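Cellulase (Uncultured bacterium, PDB 6XSO) probably hydrolyses internal beta-1,4-glycosidic bonds of cellulose and other plant-wall polysaccharides, acting as a broad-specificity family 5 endoglucanase. Local coordinates at residues A78-V83 / I306-T311; G126-K129 / K133-I136; T311-V314 / T319-D322; D334-A339 / A373-G378. All coordinates share one frame; numbering follows the deposited sequence.

Contact 1 (A78-V83 / I306-T311)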
loop_
_atom_site.group_PDB
_atom_site.type_symbol
_atom_site.label_atom_id
_atom_site.label_comp_id
_atom_site.label_asym_id
_atom_site.label_seq_id
_atom_site.Cartn_x
_atom_site.Cartn_y
_atom_site.Cartn_z
ATOM N N ALA A 78 0.445 4.384 12.023
ATOM C CA ALA A 78 -0.371 4.045 10.865
ATOM C C ALA A 78 -0.171 2.578 10.536
ATOM O O ALA A 78 0.921 2.035 10.726
ATOM C CB ALA A 78 0.025 4.916 9.659
ATOM N N ILE A 79 -1.241 1.951 10.042
ATOM C CA ILE A 79 -1.226 0.555 9.629
ATOM C C ILE A 79 -1.799 0.481 8.215
ATOM O O ILE A 79 -2.892 1.001 7.963
ATOM C CB ILE A 79 -2.052 -0.329 10.582
ATOM C CG1 ILE A 79 -1.650 -0.167 12.059
ATOM C CG2 ILE A 79 -1.954 -1.804 10.155
ATOM C CD1 ILE A 79 -0.263 -0.681 12.426
ATOM N N ARG A 80 -1.061 -0.154 7.300
ATOM C CA ARG A 80 -1.615 -0.552 6.013
ATOM C C ARG A 80 -2.184 -1.959 6.169
ATOM O O ARG A 80 -1.492 -2.865 6.655
ATOM C CB ARG A 80 -0.557 -0.518 4.905
ATOM C CG ARG A 80 -1.061 -0.976 3.504
ATOM C CD ARG A 80 -0.127 -0.482 2.482
ATOM N NE ARG A 80 -0.333 -0.811 1.074
ATOM C CZ ARG A 80 0.301 -1.771 0.404
ATOM N NH1 ARG A 80 1.051 -2.670 1.033
ATOM N NH2 ARG A 80 0.130 -1.867 -0.905
ATOM N N VAL A 81 -3.433 -2.133 5.743
ATOM C CA VAL A 81 -4.174 -3.391 5.845
ATOM C C VAL A 81 -4.436 -3.825 4.405
ATOM O O VAL A 81 -5.484 -3.488 3.831
ATOM C CB VAL A 81 -5.465 -3.215 6.658
ATOM C CG1 VAL A 81 -6.271 -4.515 6.680
ATOM C CG2 VAL A 81 -5.125 -2.798 8.100
ATOM N N PRO A 82 -3.513 -4.544 3.774
ATOM C CA PRO A 82 -3.774 -5.035 2.417
ATOM C C PRO A 82 -4.924 -6.025 2.407
ATOM O O PRO A 82 -5.045 -6.882 3.283
ATOM C CB PRO A 82 -2.470 -5.730 2.017
ATOM C CG PRO A 82 -1.507 -5.469 3.078
ATOM C CD PRO A 82 -2.207 -4.977 4.291
ATOM N N VAL A 83 -5.763 -5.930 1.378
ATOM C CA VAL A 83 -6.912 -6.817 1.249
ATOM C C VAL A 83 -6.970 -7.332 -0.181
ATOM O O VAL A 83 -6.886 -6.543 -1.130
ATOM C CB VAL A 83 -8.246 -6.115 1.586
ATOM C CG1 VAL A 83 -9.401 -7.092 1.518
ATOM C CG2 VAL A 83 -8.226 -5.486 2.943
ATOM N N ILE A 306 5.604 5.629 0.827
ATOM C CA ILE A 306 6.346 4.394 0.535
ATOM C C ILE A 306 5.608 3.320 1.333
ATOM O O ILE A 306 5.824 3.117 2.541
ATOM C CB ILE A 306 7.833 4.523 0.864
ATOM C CG1 ILE A 306 8.458 5.639 0.019
ATOM C CG2 ILE A 306 8.538 3.192 0.647
ATOM C CD1 ILE A 306 9.918 5.933 0.415
ATOM N N GLY A 307 4.640 2.676 0.669
ATOM C CA GLY A 307 3.672 1.854 1.369
ATOM C C GLY A 307 4.149 0.476 1.721
ATOM O O GLY A 307 3.446 -0.233 2.444
ATOM N N GLU A 308 5.294 0.068 1.181
ATOM C CA GLU A 308 5.990 -1.118 1.643
ATOM C C GLU A 308 7.472 -0.841 1.525
ATOM O O GLU A 308 7.921 -0.305 0.512
ATOM C CB GLU A 308 5.734 -2.359 0.773
ATOM C CG GLU A 308 4.283 -2.780 0.669
ATOM C CD GLU A 308 4.070 -3.986 -0.215
ATOM O OE1 GLU A 308 5.064 -4.675 -0.572
ATOM O OE2 GLU A 308 2.884 -4.271 -0.513
ATOM N N TRP A 309 8.228 -1.209 2.563
ATOM C CA TRP A 309 9.677 -1.239 2.439
ATOM C C TRP A 309 10.274 -2.267 3.384
ATOM O O TRP A 309 9.653 -2.694 4.363
ATOM C CB TRP A 309 10.316 0.126 2.701
ATOM C CG TRP A 309 10.210 0.583 4.157
ATOM C CD1 TRP A 309 9.070 0.986 4.803
ATOM C CD2 TRP A 309 11.271 0.689 5.118
ATOM N NE1 TRP A 309 9.358 1.331 6.108
ATOM C CE2 TRP A 309 10.695 1.161 6.321
ATOM C CE3 TRP A 309 12.642 0.426 5.082
ATOM C CZ2 TRP A 309 11.445 1.386 7.466
ATOM C CZ3 TRP A 309 13.392 0.666 6.226
ATOM C CH2 TRP A 309 12.787 1.136 7.397
ATOM N N SER A 310 11.503 -2.655 3.043
ATOM C CA SER A 310 12.425 -3.490 3.809
ATOM C C SER A 310 13.676 -3.492 2.926
ATOM O O SER A 310 13.887 -2.548 2.154
ATOM C CB SER A 310 11.872 -4.868 4.111
ATOM O OG SER A 310 12.811 -5.566 4.933
ATOM N N THR A 311 14.508 -4.522 3.004
ATOM C CA THR A 311 15.628 -4.649 2.082
ATOM C C THR A 311 15.310 -5.723 1.055
ATOM O O THR A 311 14.317 -6.445 1.160
ATOM C CB THR A 311 16.928 -5.012 2.796
ATOM O OG1 THR A 311 16.796 -6.332 3.338
ATOM C CG2 THR A 311 17.233 -4.013 3.881
#
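R80 and E308 meet through a salt bridge between buried groups, although their backbones stay apart: the nearest CA atoms, those of R80 and G307, are 7.4 Å from each other. The tight part is at the side-chain ends. R80 NH1 donates to E308 OE2 at 2.9 Å in a fairly straight bond, with an N-H...O angle of 160°. The oxygen lies near the guanidinium plane and uses its anti lone pair, while the two flat groups are turned 59° against each other. R80 reaches this point because CG stands anti to the backbone N (chi1 178°) and the chain stays extended to NE. Packing is looser nearer the backbones, where R80 CD lies 3.6 Å from G307 O, an oxygen oblique to the guanidinium. Each partner is also held from elsewhere: R80 NH2 forms a salt bridge with E171 and a hydrogen bond with N174, NH1 also binds N34, and E308 OE1 is bonded to Y271. The contact thus spans the interior of the (beta/alpha)8 barrel from the second strand to the seventh; E308 stands at the end of the latter, where family 5 glycoside hydrolases carry their nucleophile, and is probably that residue here.

Contact 2 (G126-K129 / K133-I136)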
loop_
_atom_site.group_PDB
_atom_site.type_symbol
_atom_site.label_atom_id
_atom_site.label_comp_id
_atom_site.label_asym_id
_atom_site.label_seq_id
_atom_site.Cartn_x
_atom_site.Cartn_y
_atom_site.Cartn_z
ATOM N N GLY A 126 -0.938 -8.269 -9.678
ATOM C CA GLY A 126 0.365 -8.855 -9.453
ATOM C C GLY A 126 0.774 -9.864 -10.502
ATOM O O GLY A 126 0.127 -10.042 -11.541
ATOM N N ALA A 127 1.899 -10.519 -10.238
ATOM C CA ALA A 127 2.489 -11.439 -11.197
ATOM C C ALA A 127 1.760 -12.779 -11.214
ATOM O O ALA A 127 1.578 -13.421 -10.170
ATOM C CB ALA A 127 3.962 -11.655 -10.842
ATOM N N ASP A 128 1.359 -13.202 -12.405
ATOM C CA ASP A 128 0.784 -14.527 -12.571
ATOM C C ASP A 128 1.774 -15.593 -12.134
ATOM O O ASP A 128 2.978 -15.484 -12.389
ATOM C CB ASP A 128 0.476 -14.794 -14.039
ATOM C CG ASP A 128 -0.451 -13.779 -14.650
ATOM O OD1 ASP A 128 -1.297 -13.219 -13.915
ATOM O OD2 ASP A 128 -0.327 -13.576 -15.883
ATOM N N LYS A 129 1.260 -16.663 -11.532
ATOM C CA LYS A 129 2.116 -17.764 -11.102
ATOM C C LYS A 129 1.254 -18.991 -10.883
ATOM O O LYS A 129 0.383 -18.985 -10.007
ATOM C CB LYS A 129 2.843 -17.377 -9.807
ATOM C CG LYS A 129 3.676 -18.470 -9.161
ATOM C CD LYS A 129 4.756 -18.994 -10.087
ATOM C CE LYS A 129 5.894 -19.629 -9.294
ATOM N NZ LYS A 129 5.421 -20.273 -8.034
ATOM N N LYS A 133 -3.731 -16.074 -11.531
ATOM C CA LYS A 133 -3.650 -15.095 -12.614
ATOM C C LYS A 133 -4.386 -13.851 -12.137
ATOM O O LYS A 133 -5.603 -13.891 -11.931
ATOM C CB LYS A 133 -4.260 -15.599 -13.922
ATOM C CG LYS A 133 -3.698 -14.802 -15.106
ATOM C CD LYS A 133 -4.329 -15.114 -16.459
ATOM C CE LYS A 133 -3.401 -14.643 -17.576
ATOM N NZ LYS A 133 -4.075 -14.475 -18.893
ATOM N N SER A 134 -3.661 -12.752 -11.945
ATOM C CA SER A 134 -4.288 -11.547 -11.421
ATOM C C SER A 134 -5.279 -10.992 -12.439
ATOM O O SER A 134 -5.044 -11.043 -13.651
ATOM C CB SER A 134 -3.228 -10.493 -11.122
ATOM O OG SER A 134 -2.465 -10.209 -12.278
ATOM N N TRP A 135 -6.396 -10.455 -11.945
ATOM C CA TRP A 135 -7.436 -9.975 -12.846
ATOM C C TRP A 135 -7.300 -8.501 -13.202
ATOM O O TRP A 135 -7.828 -8.089 -14.244
ATOM C CB TRP A 135 -8.842 -10.297 -12.324
ATOM C CG TRP A 135 -9.311 -9.602 -11.095
ATOM C CD1 TRP A 135 -9.060 -9.960 -9.809
ATOM C CD2 TRP A 135 -10.167 -8.449 -11.028
ATOM N NE1 TRP A 135 -9.679 -9.089 -8.935
ATOM C CE2 TRP A 135 -10.384 -8.170 -9.669
ATOM C CE3 TRP A 135 -10.769 -7.629 -11.989
ATOM C CZ2 TRP A 135 -11.168 -7.100 -9.243
ATOM C CZ3 TRP A 135 -11.546 -6.568 -11.563
ATOM C CH2 TRP A 135 -11.745 -6.321 -10.201
ATOM N N ILE A 136 -6.613 -7.712 -12.378
ATOM C CA ILE A 136 -6.377 -6.299 -12.651
ATOM C C ILE A 136 -4.974 -6.202 -13.247
ATOM O O ILE A 136 -3.986 -6.454 -12.552
ATOM C CB ILE A 136 -6.510 -5.431 -11.396
ATOM C CG1 ILE A 136 -7.894 -5.610 -10.775
ATOM C CG2 ILE A 136 -6.239 -3.967 -11.737
ATOM C CD1 ILE A 136 -8.041 -4.918 -9.435
HETATM O O HOH W 1 -1.229 -7.095 -12.408
#
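G126 and S134 bring two irregular backbone segments together with their CA atoms 5.7 Å apart, and the chain pinches further between D128 and K133, whose CA atoms are separated by 4.5 Å. S134 turns its side chain toward 126-129. With OG set between its own backbone N and carbonyl carbon (chi1 57°), the hydroxyl donates to G126 O at 2.7 Å, tilted 26° from the carbonyl plane. D128 supplies the second link: its OD1 accepts from S134 N at 3.1 Å, met nearly along the C-O direction, but the bond is bent, with an N-H...O angle of 139°. The aliphatic part of K133 passes across the same carboxylate, CG lying 3.1 Å from D128 OD1, whereas its ammonium group continues beyond it. K137, just outside the second segment, ties the two polar groups together through NZ, which makes a salt bridge to D128 OD1 and a hydrogen bond to S134 OG. A water adds another link: it accepts from G126 N and is hydrogen-bonded to I136 O. These bonds close the neck of a protruding loop between the third barrel strand, 116-119, and helix 140-161, one of the beta-to-alpha connections that surround the active-site end of a TIM barrel.

Contact 3 (T311-V314 / T319-D322)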
loop_
_atom_site.group_PDB
_atom_site.type_symbol
_atom_site.label_atom_id
_atom_site.label_comp_id
_atom_site.label_asym_id
_atom_site.label_seq_id
_atom_site.Cartn_x
_atom_site.Cartn_y
_atom_site.Cartn_z
ATOM N N THR A 311 14.508 -4.522 3.004
ATOM C CA THR A 311 15.628 -4.649 2.082
ATOM C C THR A 311 15.310 -5.723 1.055
ATOM O O THR A 311 14.317 -6.445 1.160
ATOM C CB THR A 311 16.928 -5.012 2.796
ATOM O OG1 THR A 311 16.796 -6.332 3.338
ATOM C CG2 THR A 311 17.233 -4.013 3.881
ATOM N N SER A 312 16.195 -5.848 0.066
ATOM C CA SER A 312 15.948 -6.758 -1.041
ATOM C C SER A 312 15.911 -8.215 -0.607
ATOM O O SER A 312 15.353 -9.045 -1.325
ATOM C CB SER A 312 17.034 -6.579 -2.101
ATOM O OG SER A 312 18.299 -6.986 -1.595
ATOM N N ASN A 313 16.477 -8.546 0.550
ATOM C CA ASN A 313 16.495 -9.920 1.031
ATOM C C ASN A 313 15.387 -10.213 2.043
ATOM O O ASN A 313 15.439 -11.239 2.722
ATOM C CB ASN A 313 17.873 -10.241 1.613
ATOM C CG ASN A 313 18.947 -10.370 0.539
ATOM O OD1 ASN A 313 18.710 -10.894 -0.559
ATOM N ND2 ASN A 313 20.144 -9.889 0.851
ATOM N N VAL A 314 14.368 -9.358 2.118
ATOM C CA VAL A 314 13.269 -9.560 3.062
ATOM C C VAL A 314 12.679 -10.965 2.961
ATOM O O VAL A 314 12.317 -11.573 3.976
ATOM C CB VAL A 314 12.198 -8.462 2.870
ATOM C CG1 VAL A 314 11.543 -8.541 1.500
ATOM C CG2 VAL A 314 11.165 -8.530 3.998
ATOM N N THR A 319 17.920 -13.578 5.361
ATOM C CA THR A 319 17.531 -12.186 5.275
ATOM C C THR A 319 18.696 -11.298 5.708
ATOM O O THR A 319 19.688 -11.769 6.280
ATOM C CB THR A 319 16.359 -11.892 6.192
ATOM O OG1 THR A 319 16.785 -12.069 7.553
ATOM C CG2 THR A 319 15.176 -12.804 5.892
ATOM N N ASP A 320 18.576 -9.992 5.419
ATOM C CA ASP A 320 19.580 -9.053 5.919
ATOM C C ASP A 320 19.461 -8.852 7.425
ATOM O O ASP A 320 20.456 -8.541 8.087
ATOM C CB ASP A 320 19.473 -7.718 5.190
ATOM C CG ASP A 320 19.823 -7.826 3.733
ATOM O OD1 ASP A 320 20.767 -8.564 3.389
ATOM O OD2 ASP A 320 19.121 -7.205 2.914
ATOM N N TYR A 321 18.273 -9.045 7.994
ATOM C CA TYR A 321 18.136 -8.981 9.450
ATOM C C TYR A 321 19.022 -10.016 10.139
ATOM O O TYR A 321 19.606 -9.749 11.204
ATOM C CB TYR A 321 16.650 -9.185 9.786
ATOM C CG TYR A 321 16.337 -9.218 11.244
ATOM C CD1 TYR A 321 16.193 -8.042 11.969
ATOM C CD2 TYR A 321 16.185 -10.427 11.913
ATOM C CE1 TYR A 321 15.906 -8.070 13.319
ATOM C CE2 TYR A 321 15.897 -10.461 13.265
ATOM C CZ TYR A 321 15.753 -9.275 13.960
ATOM O OH TYR A 321 15.456 -9.297 15.301
ATOM N N ASP A 322 19.143 -11.203 9.548
ATOM C CA ASP A 322 19.990 -12.246 10.100
ATOM C C ASP A 322 21.451 -12.061 9.707
ATOM O O ASP A 322 22.347 -12.220 10.545
ATOM C CB ASP A 322 19.498 -13.616 9.623
ATOM C CG ASP A 322 18.252 -14.085 10.363
ATOM O OD1 ASP A 322 18.010 -13.618 11.497
ATOM O OD2 ASP A 322 17.517 -14.927 9.808
HETATM O O HOH W 2 16.126 -8.362 5.198
HETATM O O HOH W 3 20.085 -6.444 0.490
#
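T311 and N313 both donate to the carboxylate of D320, one to each oxygen. T311 OG1 donates a hydrogen bond to D320 OD2 at 2.5 Å, a short bond on the anti side and somewhat out of the carboxylate plane. N313 ND2 reaches D320 OD1 at 2.9 Å in an almost straight bond (173° at the hydrogen); it comes on the syn side but well out of the carboxylate plane (32°), while the oxygen lies in the plane of the amide, the two planes standing 60° apart. Water joins this first shell: one molecule donates to T311 OG1 and accepts from D320 N, and another links S312 OG with D320 OD2. Beyond the segments, R324 forms a salt bridge with D320 OD1.

The backbone positions these groups. A type I turn from T311 to V314, closed by V314 N to T311 O, presents the threonine and the asparagine on the same carboxylate. On the other side, T319 is the N-cap of helix 320-323; its OG1 accepts from D322 N at 3.2 Å. T319 CA also makes a CA-H...O contact of 3.4 Å with N313 O.

Each carboxylate oxygen therefore receives more than one polar partner at the first turn of a helix. Together with the arginine and the nearby helix N-terminus, this would be expected to favour the ionised form of D320.

Contact 4 (D334-A339 / A373-G378)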
loop_
_atom_site.group_PDB
_atom_site.type_symbol
_atom_site.label_atom_id
_atom_site.label_comp_id
_atom_site.label_asym_id
_atom_site.label_seq_id
_atom_site.Cartn_x
_atom_site.Cartn_y
_atom_site.Cartn_z
ATOM N N ASP A 334 18.653 5.813 8.265
ATOM C CA ASP A 334 18.785 6.826 7.219
ATOM C C ASP A 334 17.555 6.870 6.314
ATOM O O ASP A 334 17.153 7.951 5.862
ATOM C CB ASP A 334 20.056 6.561 6.414
ATOM C CG ASP A 334 20.212 7.524 5.248
ATOM O OD1 ASP A 334 20.612 8.689 5.503
ATOM O OD2 ASP A 334 19.932 7.090 4.101
ATOM N N PHE A 335 16.974 5.707 6.001
ATOM C CA PHE A 335 15.800 5.647 5.127
ATOM C C PHE A 335 14.633 6.392 5.755
ATOM O O PHE A 335 14.006 7.247 5.116
ATOM C CB PHE A 335 15.446 4.176 4.898
ATOM C CG PHE A 335 14.395 3.941 3.844
ATOM C CD1 PHE A 335 14.755 3.803 2.523
ATOM C CD2 PHE A 335 13.059 3.821 4.189
ATOM C CE1 PHE A 335 13.790 3.566 1.559
ATOM C CE2 PHE A 335 12.096 3.570 3.222
ATOM C CZ PHE A 335 12.461 3.470 1.916
ATOM N N VAL A 336 14.365 6.116 7.034
ATOM C CA VAL A 336 13.278 6.800 7.728
ATOM C C VAL A 336 13.556 8.291 7.803
ATOM O O VAL A 336 12.656 9.107 7.591
ATOM C CB VAL A 336 13.055 6.172 9.117
ATOM C CG1 VAL A 336 12.108 7.022 9.962
ATOM C CG2 VAL A 336 12.475 4.758 8.936
ATOM N N ALA A 337 14.803 8.667 8.111
ATOM C CA ALA A 337 15.155 10.076 8.239
ATOM C C ALA A 337 15.024 10.807 6.908
ATOM O O ALA A 337 14.497 11.929 6.857
ATOM C CB ALA A 337 16.582 10.226 8.761
ATOM N N GLN A 338 15.540 10.216 5.828
ATOM C CA GLN A 338 15.457 10.909 4.544
ATOM C C GLN A 338 14.002 11.066 4.113
ATOM O O GLN A 338 13.609 12.116 3.589
ATOM C CB GLN A 338 16.292 10.197 3.471
ATOM C CG GLN A 338 17.800 10.260 3.669
ATOM C CD GLN A 338 18.553 10.063 2.361
ATOM O OE1 GLN A 338 18.249 10.700 1.354
ATOM N NE2 GLN A 338 19.532 9.168 2.373
ATOM N N ALA A 339 13.184 10.039 4.347
ATOM C CA ALA A 339 11.756 10.134 4.048
ATOM C C ALA A 339 11.096 11.221 4.884
ATOM O O ALA A 339 10.336 12.044 4.358
ATOM C CB ALA A 339 11.100 8.771 4.288
ATOM N N ALA A 373 10.972 2.939 15.032
ATOM C CA ALA A 373 10.282 3.991 15.763
ATOM C C ALA A 373 11.249 5.087 16.196
ATOM O O ALA A 373 10.951 6.278 16.053
ATOM C CB ALA A 373 9.570 3.406 16.986
ATOM N N LYS A 374 12.407 4.703 16.743
ATOM C CA LYS A 374 13.366 5.701 17.205
ATOM C C LYS A 374 13.983 6.480 16.052
ATOM O O LYS A 374 14.417 7.628 16.254
ATOM C CB LYS A 374 14.461 5.022 18.017
ATOM C CG LYS A 374 14.074 4.796 19.464
ATOM C CD LYS A 374 15.247 4.252 20.303
ATOM C CE LYS A 374 16.455 5.184 20.319
ATOM N NZ LYS A 374 17.358 4.916 21.493
ATOM N N ALA A 375 14.063 5.875 14.862
ATOM C CA ALA A 375 14.613 6.569 13.701
ATOM C C ALA A 375 13.751 7.763 13.337
ATOM O O ALA A 375 14.259 8.746 12.791
ATOM C CB ALA A 375 14.720 5.628 12.496
ATOM N N TYR A 376 12.458 7.704 13.658
ATOM C CA TYR A 376 11.534 8.809 13.440
ATOM C C TYR A 376 11.378 9.704 14.655
ATOM O O TYR A 376 11.399 10.936 14.511
ATOM C CB TYR A 376 10.165 8.234 13.049
ATOM C CG TYR A 376 9.170 9.259 12.554
ATOM C CD1 TYR A 376 8.407 10.014 13.443
ATOM C CD2 TYR A 376 9.001 9.465 11.204
ATOM C CE1 TYR A 376 7.491 10.963 12.966
ATOM C CE2 TYR A 376 8.099 10.401 10.722
ATOM C CZ TYR A 376 7.357 11.149 11.602
ATOM O OH TYR A 376 6.468 12.067 11.074
ATOM N N HIS A 377 11.256 9.126 15.859
ATOM C CA HIS A 377 10.908 9.890 17.050
ATOM C C HIS A 377 12.080 10.210 17.965
ATOM O O HIS A 377 11.951 11.094 18.827
ATOM C CB HIS A 377 9.928 9.110 17.938
ATOM C CG HIS A 377 8.606 8.869 17.301
ATOM N ND1 HIS A 377 7.755 9.895 16.959
ATOM C CD2 HIS A 377 8.007 7.726 16.891
ATOM C CE1 HIS A 377 6.681 9.393 16.375
ATOM N NE2 HIS A 377 6.807 8.080 16.330
ATOM N N GLY A 378 13.178 9.465 17.879
ATOM C CA GLY A 378 14.233 9.615 18.860
ATOM C C GLY A 378 14.977 10.922 18.686
ATOM O O GLY A 378 15.152 11.423 17.583
#
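Two neighbouring outer helices of the (beta/alpha)8 barrel pack here: helix 325-341, which precedes the last barrel strand, and helix 366-377, which follows it. V336 on the first carries the contact against A375 and Y376 on the second. The small alanine lets the helices come close, with CA atoms of V336 and A375 6.1 Å apart and their CB atoms meeting at 3.8 Å. V336 CG1, anti to its own N (chi1 170°), is directed towards Y376 and lies 3.8 Å from Y376 CB. The same methyl stands at the edge of the tyrosine ring, near its plane and 4.1 Å from CD2, instead of resting on a face. V31 of the first strand touches both V336 and Y376, and W309 packs on V336. K340, one turn further along the first helix, brings a polar supplement: NZ bonds to Y376 O and also makes a cation-pi contact with the tyrosine ring. Between the two segments themselves the attraction is apolar, resting on close van der Waals fit without directional bonds, while the lysine adds an electrostatic tie towards the end of the second helix.

How the contacts relate
Contact 1 lies closest to the centre of the chain, about 5 Å from it, and the others are arranged around it. Contact 3 continues directly from it: T311 ends the segment that carries E308 and begins the turn that binds D320, with centres 16 Å apart. Contact 4 backs the same strand from the outside, W309 CE3 meeting F335 CD2 at 3.5 Å, so the seventh strand connects the probable active site to the helical shell. Contact 2 belongs to a separate loop, about 9 Å from contact 1 at the nearest atoms, and its centre is 34 Å from that of contact 4 across the chain's centre. The bound hydroxybutanedioic acid lies about 7 Å from the D320 side chain of contact 3.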